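Long-range contact in major capsid protein (Faustovirus, PDB 5J7O), which forms the double jelly-roll building block of the viral capsid, assembling as a trimer that probably tiles the outer protein shell of this large dsDNA virus: residues Lys211-Pro215 and Asn557-Asp563. Residues are numbered along the deposited sequence.
Sequences KFHVP and NLVTPQD
Helix 203-212 ends at Phe212, and His213 (phi/psi -135°/26°) is the first residue to leave helical geometry; Val214 and Pro215 then extend toward helix 216-225. Residues 558-561, in the loop between helix 542-552 and strand 567-570, run largely extended past this helix end in the opposite chain sense: CA atoms pair at 4.7 Å for Phe212 and Val559, 5.4 Å for His213 and Leu558, and 5.2 Å for Lys211 and Pro561. One backbone hydrogen bond fixes the register, from Val559 N to Phe212 O (2.6 Å, nearly linear). Beside it, His213 in the m rotamer donates ND1 to Asn557 O at 2.9 Å, near the plane of its ring, while its NE2 bonds to Tyr448 OH. The Phe212 ring, also m, packs with CD1 3.6 Å from Leu558 CD1 and receives a CH-pi contact over one face from Pro561 CB, 4.3 Å from the centroid. Val559 points its side chain into the turn, placing CG2 3.3 Å from Pro215 N. Lys211 (mttm) reaches Asp563 OD2 with NZ at 2.6 Å in a salt bridge; NZ also bonds to His469 O, and OD2 accepts from Leu471 N. Across the trimer interface, Lys218 and Arg224 of the second subunit bind the carbonyls of Leu558, Pro561 and Gln562. Tying helix 203-212, after strand 196-202, to the loop before strand 567-570 is consistent with a junction between the two jelly rolls, its apolar centre flanked by a histidine–carbonyl bond and a buried ion pair further satisfied by backbone groups.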
ATOM      1  N   LYS B 211     -13.776  -2.718  -7.677  1.00 34.02           N
ATOM      2  CA  LYS B 211     -13.763  -1.757  -6.582  1.00 32.73           C
ATOM      3  C   LYS B 211     -14.028  -2.408  -5.228  1.00 33.64           C
ATOM      4  O   LYS B 211     -13.510  -1.935  -4.211  1.00 35.35           O
ATOM      5  CB  LYS B 211     -14.801  -0.659  -6.835  1.00 30.55           C
ATOM      6  CG  LYS B 211     -14.572   0.172  -8.097  1.00 27.02           C
ATOM      7  CD  LYS B 211     -15.782   1.048  -8.403  1.00 25.91           C
ATOM      8  CE  LYS B 211     -15.770   1.556  -9.840  1.00 27.05           C
ATOM      9  NZ  LYS B 211     -14.642   2.491 -10.112  1.00 25.21           N
ATOM     10  N   PHE B 212     -14.807  -3.491  -5.188  1.00 33.40           N
ATOM     11  CA  PHE B 212     -15.335  -3.999  -3.928  1.00 34.28           C
ATOM     12  C   PHE B 212     -14.792  -5.355  -3.499  1.00 35.77           C
ATOM     13  O   PHE B 212     -14.978  -5.724  -2.336  1.00 35.58           O
ATOM     14  CB  PHE B 212     -16.867  -4.096  -3.992  1.00 33.49           C
ATOM     15  CG  PHE B 212     -17.567  -2.781  -3.823  1.00 33.94           C
ATOM     16  CD1 PHE B 212     -17.688  -2.198  -2.572  1.00 34.70           C
ATOM     17  CD2 PHE B 212     -18.118  -2.134  -4.916  1.00 32.92           C
ATOM     18  CE1 PHE B 212     -18.338  -0.988  -2.416  1.00 34.59           C
ATOM     19  CE2 PHE B 212     -18.770  -0.926  -4.767  1.00 34.12           C
ATOM     20  CZ  PHE B 212     -18.880  -0.351  -3.515  1.00 34.40           C
ATOM     21  N   HIS B 213     -14.146  -6.116  -4.385  1.00 36.11           N
ATOM     22  CA  HIS B 213     -13.842  -7.500  -4.035  1.00 35.62           C
ATOM     23  C   HIS B 213     -12.417  -7.898  -4.401  1.00 37.95           C
ATOM     24  O   HIS B 213     -12.142  -9.082  -4.626  1.00 39.34           O
ATOM     25  CB  HIS B 213     -14.837  -8.454  -4.696  1.00 33.70           C
ATOM     26  CG  HIS B 213     -16.266  -8.137  -4.386  1.00 34.09           C
ATOM     27  ND1 HIS B 213     -16.774  -8.172  -3.106  1.00 34.08           N
ATOM     28  CD2 HIS B 213     -17.293  -7.770  -5.189  1.00 35.17           C
ATOM     29  CE1 HIS B 213     -18.054  -7.843  -3.134  1.00 34.86           C
ATOM     30  NE2 HIS B 213     -18.393  -7.595  -4.386  1.00 35.16           N
ATOM     31  N   VAL B 214     -11.500  -6.940  -4.460  1.00 39.67           N
ATOM     32  CA  VAL B 214     -10.095  -7.262  -4.698  1.00 39.19           C
ATOM     33  C   VAL B 214      -9.261  -6.694  -3.557  1.00 39.77           C
ATOM     34  O   VAL B 214      -8.767  -5.560  -3.654  1.00 38.13           O
ATOM     35  CB  VAL B 214      -9.611  -6.733  -6.057  1.00 36.78           C
ATOM     36  CG1 VAL B 214      -8.223  -7.272  -6.359  1.00 36.23           C
ATOM     37  CG2 VAL B 214     -10.586  -7.112  -7.162  1.00 38.24           C
ATOM     38  N   PRO B 215      -9.085  -7.430  -2.463  1.00 41.65           N
ATOM     39  CA  PRO B 215      -8.216  -6.958  -1.380  1.00 43.06           C
ATOM     40  C   PRO B 215      -6.768  -6.875  -1.835  1.00 45.95           C
ATOM     41  O   PRO B 215      -6.393  -7.321  -2.922  1.00 47.34           O
ATOM     42  CB  PRO B 215      -8.405  -8.006  -0.280  1.00 42.22           C
ATOM     43  CG  PRO B 215      -8.913  -9.217  -0.994  1.00 41.30           C
ATOM     44  CD  PRO B 215      -9.729  -8.714  -2.139  1.00 40.88           C
ATOM     45  N   ASN B 557     -14.077 -10.291   2.367  1.00 38.30           N
ATOM     46  CA  ASN B 557     -14.776 -10.458   1.100  1.00 39.12           C
ATOM     47  C   ASN B 557     -15.290  -9.144   0.534  1.00 38.53           C
ATOM     48  O   ASN B 557     -15.625  -9.085  -0.655  1.00 39.98           O
ATOM     49  CB  ASN B 557     -15.946 -11.428   1.265  1.00 43.38           C
ATOM     50  CG  ASN B 557     -15.499 -12.875   1.337  1.00 46.85           C
ATOM     51  OD1 ASN B 557     -14.518 -13.266   0.703  1.00 48.87           O
ATOM     52  ND2 ASN B 557     -16.222 -13.680   2.106  1.00 47.55           N
ATOM     53  N   LEU B 558     -15.363  -8.095   1.348  1.00 36.42           N
ATOM     54  CA  LEU B 558     -15.847  -6.790   0.911  1.00 33.85           C
ATOM     55  C   LEU B 558     -14.756  -5.763   1.176  1.00 36.08           C
ATOM     56  O   LEU B 558     -14.440  -5.466   2.334  1.00 37.49           O
ATOM     57  CB  LEU B 558     -17.146  -6.420   1.626  1.00 31.88           C
ATOM     58  CG  LEU B 558     -17.831  -5.141   1.145  1.00 29.18           C
ATOM     59  CD1 LEU B 558     -17.888  -5.104  -0.376  1.00 29.01           C
ATOM     60  CD2 LEU B 558     -19.228  -5.033   1.736  1.00 25.81           C
ATOM     61  N   VAL B 559     -14.184  -5.231   0.109  1.00 34.02           N
ATOM     62  CA  VAL B 559     -13.138  -4.222   0.201  1.00 32.71           C
ATOM     63  C   VAL B 559     -13.780  -2.847   0.254  1.00 35.17           C
ATOM     64  O   VAL B 559     -14.762  -2.574  -0.447  1.00 36.81           O
ATOM     65  CB  VAL B 559     -12.163  -4.334  -0.984  1.00 32.51           C
ATOM     66  CG1 VAL B 559     -11.113  -3.229  -0.928  1.00 31.18           C
ATOM     67  CG2 VAL B 559     -11.506  -5.690  -0.985  1.00 33.24           C
ATOM     68  N   THR B 560     -13.236  -1.984   1.097  1.00 33.72           N
ATOM     69  CA  THR B 560     -13.632  -0.590   1.068  1.00 35.80           C
ATOM     70  C   THR B 560     -13.232   0.024  -0.271  1.00 36.01           C
ATOM     71  O   THR B 560     -12.067  -0.096  -0.680  1.00 39.19           O
ATOM     72  CB  THR B 560     -12.979   0.181   2.208  1.00 35.04           C
ATOM     73  OG1 THR B 560     -11.551   0.088   2.104  1.00 38.36           O
ATOM     74  CG2 THR B 560     -13.433  -0.402   3.511  1.00 33.51           C
ATOM     75  N   PRO B 561     -14.149   0.679  -0.978  1.00 31.54           N
ATOM     76  CA  PRO B 561     -13.829   1.177  -2.319  1.00 29.86           C
ATOM     77  C   PRO B 561     -13.042   2.477  -2.284  1.00 28.83           C
ATOM     78  O   PRO B 561     -13.339   3.394  -1.513  1.00 28.94           O
ATOM     79  CB  PRO B 561     -15.211   1.386  -2.948  1.00 31.74           C
ATOM     80  CG  PRO B 561     -16.084   1.725  -1.784  1.00 31.87           C
ATOM     81  CD  PRO B 561     -15.551   0.942  -0.608  1.00 31.99           C
ATOM     82  N   GLN B 562     -12.022   2.548  -3.142  1.00 29.68           N
ATOM     83  CA  GLN B 562     -11.282   3.793  -3.310  1.00 31.79           C
ATOM     84  C   GLN B 562     -12.104   4.815  -4.086  1.00 32.27           C
ATOM     85  O   GLN B 562     -12.062   6.014  -3.784  1.00 31.80           O
ATOM     86  CB  GLN B 562      -9.955   3.521  -4.019  1.00 32.55           C
ATOM     87  CG  GLN B 562      -8.884   4.571  -3.770  1.00 35.12           C
ATOM     88  CD  GLN B 562      -8.267   4.454  -2.390  1.00 38.23           C
ATOM     89  OE1 GLN B 562      -8.439   3.446  -1.703  1.00 41.52           O
ATOM     90  NE2 GLN B 562      -7.542   5.487  -1.977  1.00 38.39           N
ATOM     91  N   ASP B 563     -12.857   4.355  -5.086  1.00 32.73           N
ATOM     92  CA  ASP B 563     -13.711   5.231  -5.878  1.00 35.50           C
ATOM     93  C   ASP B 563     -14.729   5.923  -4.980  1.00 38.16           C
ATOM     94  O   ASP B 563     -15.509   5.263  -4.286  1.00 39.41           O
ATOM     95  CB  ASP B 563     -14.416   4.417  -6.966  1.00 36.33           C
ATOM     96  CG  ASP B 563     -15.074   5.287  -8.027  1.00 38.00           C
ATOM     97  OD1 ASP B 563     -15.425   6.449  -7.733  1.00 38.73           O
ATOM     98  OD2 ASP B 563     -15.248   4.801  -9.165  1.00 39.48           O
TER